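Local coordinates for protein golgin subfamily A member 4 (Homo sapiens, PDB 1UPT) that binds a small GTPase through its C-terminal GRIP domain, the part present here, and takes part in vesicle and endosome-to-Golgi trafficking, at residues B[23-28]-B[44-49]. Sequence-based numbering, arbitrary orientation.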
loop_
_atom_site.group_PDB
_atom_site.type_symbol
_atom_site.label_atom_id
_atom_site.label_comp_id
_atom_site.label_asym_id
_atom_site.label_seq_id
_atom_site.Cartn_x
_atom_site.Cartn_y
_atom_site.Cartn_z
ATOM N N THR B 23 -4.471 -7.810 10.945
ATOM C CA THR B 23 -5.010 -6.950 9.904
ATOM C C THR B 23 -5.339 -5.551 10.366
ATOM O O THR B 23 -5.079 -4.630 9.620
ATOM C CB THR B 23 -6.223 -7.589 9.181
ATOM O OG1 THR B 23 -7.235 -7.981 10.124
ATOM C CG2 THR B 23 -5.802 -8.883 8.455
ATOM N N LYS B 24 -5.843 -5.381 11.586
ATOM C CA LYS B 24 -6.125 -4.044 12.094
ATOM C C LYS B 24 -4.895 -3.171 12.181
ATOM O O LYS B 24 -4.903 -2.017 11.725
ATOM C CB LYS B 24 -6.781 -4.058 13.487
ATOM C CG LYS B 24 -7.665 -2.796 13.701
ATOM C CD LYS B 24 -7.706 -2.312 15.129
ATOM C CE LYS B 24 -8.514 -0.986 15.222
ATOM N NZ LYS B 24 -9.203 -0.821 16.533
ATOM N N THR B 25 -3.848 -3.730 12.768
ATOM C CA THR B 25 -2.601 -3.011 12.904
ATOM C C THR B 25 -2.049 -2.642 11.540
ATOM O O THR B 25 -1.696 -1.491 11.309
ATOM C CB THR B 25 -1.601 -3.815 13.696
ATOM O OG1 THR B 25 -2.139 -4.083 15.005
ATOM C CG2 THR B 25 -0.338 -2.970 13.938
HETATM N N MSE B 26 -2.011 -3.625 10.649
HETATM C CA MSE B 26 -1.542 -3.412 9.278
HETATM C C MSE B 26 -2.388 -2.358 8.556
HETATM O O MSE B 26 -1.848 -1.564 7.792
HETATM C CB MSE B 26 -1.517 -4.709 8.472
HETATM C CG MSE B 26 -0.568 -5.843 8.938
HETATM SE SE MSE B 26 1.317 -5.328 9.255
HETATM C CE MSE B 26 1.296 -4.704 11.111
ATOM N N ALA B 27 -3.707 -2.337 8.782
ATOM C CA ALA B 27 -4.552 -1.344 8.114
ATOM C C ALA B 27 -4.202 0.052 8.605
ATOM O O ALA B 27 -4.161 1.006 7.818
ATOM C CB ALA B 27 -6.021 -1.593 8.348
ATOM N N LYS B 28 -3.959 0.184 9.908
ATOM C CA LYS B 28 -3.449 1.459 10.424
ATOM C C LYS B 28 -2.117 1.869 9.773
ATOM O O LYS B 28 -1.919 3.024 9.383
ATOM C CB LYS B 28 -3.252 1.403 11.931
ATOM C CG LYS B 28 -4.550 1.311 12.682
ATOM C CD LYS B 28 -4.344 0.920 14.137
ATOM C CE LYS B 28 -3.994 2.096 14.992
ATOM N NZ LYS B 28 -4.107 1.658 16.438
ATOM N N ILE B 44 -12.295 2.667 6.828
ATOM C CA ILE B 44 -11.517 1.428 6.684
ATOM C C ILE B 44 -11.365 0.755 8.038
ATOM O O ILE B 44 -11.609 -0.440 8.161
ATOM C CB ILE B 44 -10.145 1.744 6.038
ATOM C CG1 ILE B 44 -10.307 2.065 4.557
ATOM C CG2 ILE B 44 -9.152 0.565 6.195
ATOM C CD1 ILE B 44 -9.144 2.741 3.946
ATOM N N LEU B 45 -11.019 1.540 9.063
ATOM C CA LEU B 45 -10.840 0.992 10.396
ATOM C C LEU B 45 -12.169 0.544 11.017
ATOM O O LEU B 45 -12.200 -0.477 11.693
ATOM C CB LEU B 45 -10.078 1.965 11.304
ATOM C CG LEU B 45 -8.655 2.354 10.862
ATOM C CD1 LEU B 45 -7.990 3.175 11.978
ATOM C CD2 LEU B 45 -7.830 1.134 10.519
ATOM N N GLU B 46 -13.256 1.266 10.745
ATOM C CA GLU B 46 -14.595 0.876 11.226
ATOM C C GLU B 46 -14.911 -0.486 10.642
ATOM O O GLU B 46 -15.420 -1.363 11.317
ATOM C CB GLU B 46 -15.698 1.882 10.800
ATOM C CG GLU B 46 -15.724 3.246 11.522
ATOM C CD GLU B 46 -16.445 4.369 10.718
ATOM O OE1 GLU B 46 -17.644 4.167 10.327
ATOM O OE2 GLU B 46 -15.827 5.470 10.484
ATOM N N ARG B 47 -14.553 -0.684 9.383
ATOM C CA ARG B 47 -14.827 -1.941 8.700
ATOM C C ARG B 47 -14.034 -3.114 9.242
ATOM O O ARG B 47 -14.568 -4.201 9.357
ATOM C CB ARG B 47 -14.573 -1.798 7.200
ATOM C CG ARG B 47 -15.623 -2.472 6.380
ATOM C CD ARG B 47 -16.710 -1.551 5.851
ATOM N NE ARG B 47 -16.901 -1.790 4.437
ATOM C CZ ARG B 47 -17.689 -1.092 3.630
ATOM N NH1 ARG B 47 -18.417 -0.063 4.055
ATOM N NH2 ARG B 47 -17.746 -1.452 2.364
ATOM N N GLU B 48 -12.760 -2.903 9.555
ATOM C CA GLU B 48 -11.957 -3.901 10.261
ATOM C C GLU B 48 -12.594 -4.278 11.604
ATOM O O GLU B 48 -12.708 -5.459 11.938
ATOM C CB GLU B 48 -10.542 -3.361 10.537
ATOM C CG GLU B 48 -9.535 -3.517 9.416
ATOM C CD GLU B 48 -9.115 -4.958 9.186
ATOM O OE1 GLU B 48 -9.004 -5.364 8.004
ATOM O OE2 GLU B 48 -8.910 -5.690 10.180
ATOM N N ASP B 49 -12.982 -3.264 12.376
ATOM C CA ASP B 49 -13.591 -3.451 13.700
ATOM C C ASP B 49 -14.893 -4.229 13.615
ATOM O O ASP B 49 -15.219 -4.967 14.527
ATOM C CB ASP B 49 -13.888 -2.105 14.377
ATOM C CG ASP B 49 -12.636 -1.386 14.853
ATOM O OD1 ASP B 49 -11.606 -2.050 15.109
ATOM O OD2 ASP B 49 -12.595 -0.145 15.005
#
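Thr23, Lys24, Ala27 and Lys28 meet Ile44, Leu45, Glu48 and Asp49 where two helix segments, 23-28 and 44-49, run antiparallel at 177° with their axes 10.0 Å apart. The backbones come nearest at Lys24 and Glu48, whose CA atoms are 6.1 Å apart; one turn along, Ala27 faces Leu45. Glu48 points its CB toward the partner helix, and the bend at chi2 (-70°) turns the carboxylate to Thr23. There Thr23 OG1 donates to Glu48 OE2 at 2.8 Å, reaching that oxygen on its syn side and 21° out of the carboxylate plane. The two side chains cross at about a right angle, and Thr23 CB also lies against the carboxylate. Glu48 is buried; besides the threonine bond, its OE1 has a long, weak ion pair with Arg51, and Tyr17 of helix 5-18 touches both Thr23 and Glu48. The segments belong to helices 23-33 and 38-57, the second and third helices of the three-helix GRIP domain, and Met18 of the second subunit packs on Ala27 and Ile44. One turn on from Thr23 the contact turns apolar. Ala27 CB sits 3.9 Å from Leu45 CD2 and also touches Glu48 CG, with Ile44 CG2 more loosely placed at 4.4 Å. Leu45 lays both methyls against Lys28 CG, in the aliphatic part of a side chain whose NZ forms a salt bridge to an acidic side chain of the other protein in the complex. Along the flank, Lys24, with CG anti to the backbone N and a bend at chi2, runs obliquely to Asp49, where NZ meets the syn lone pair of OD1 at 3.1 Å in a salt bridge.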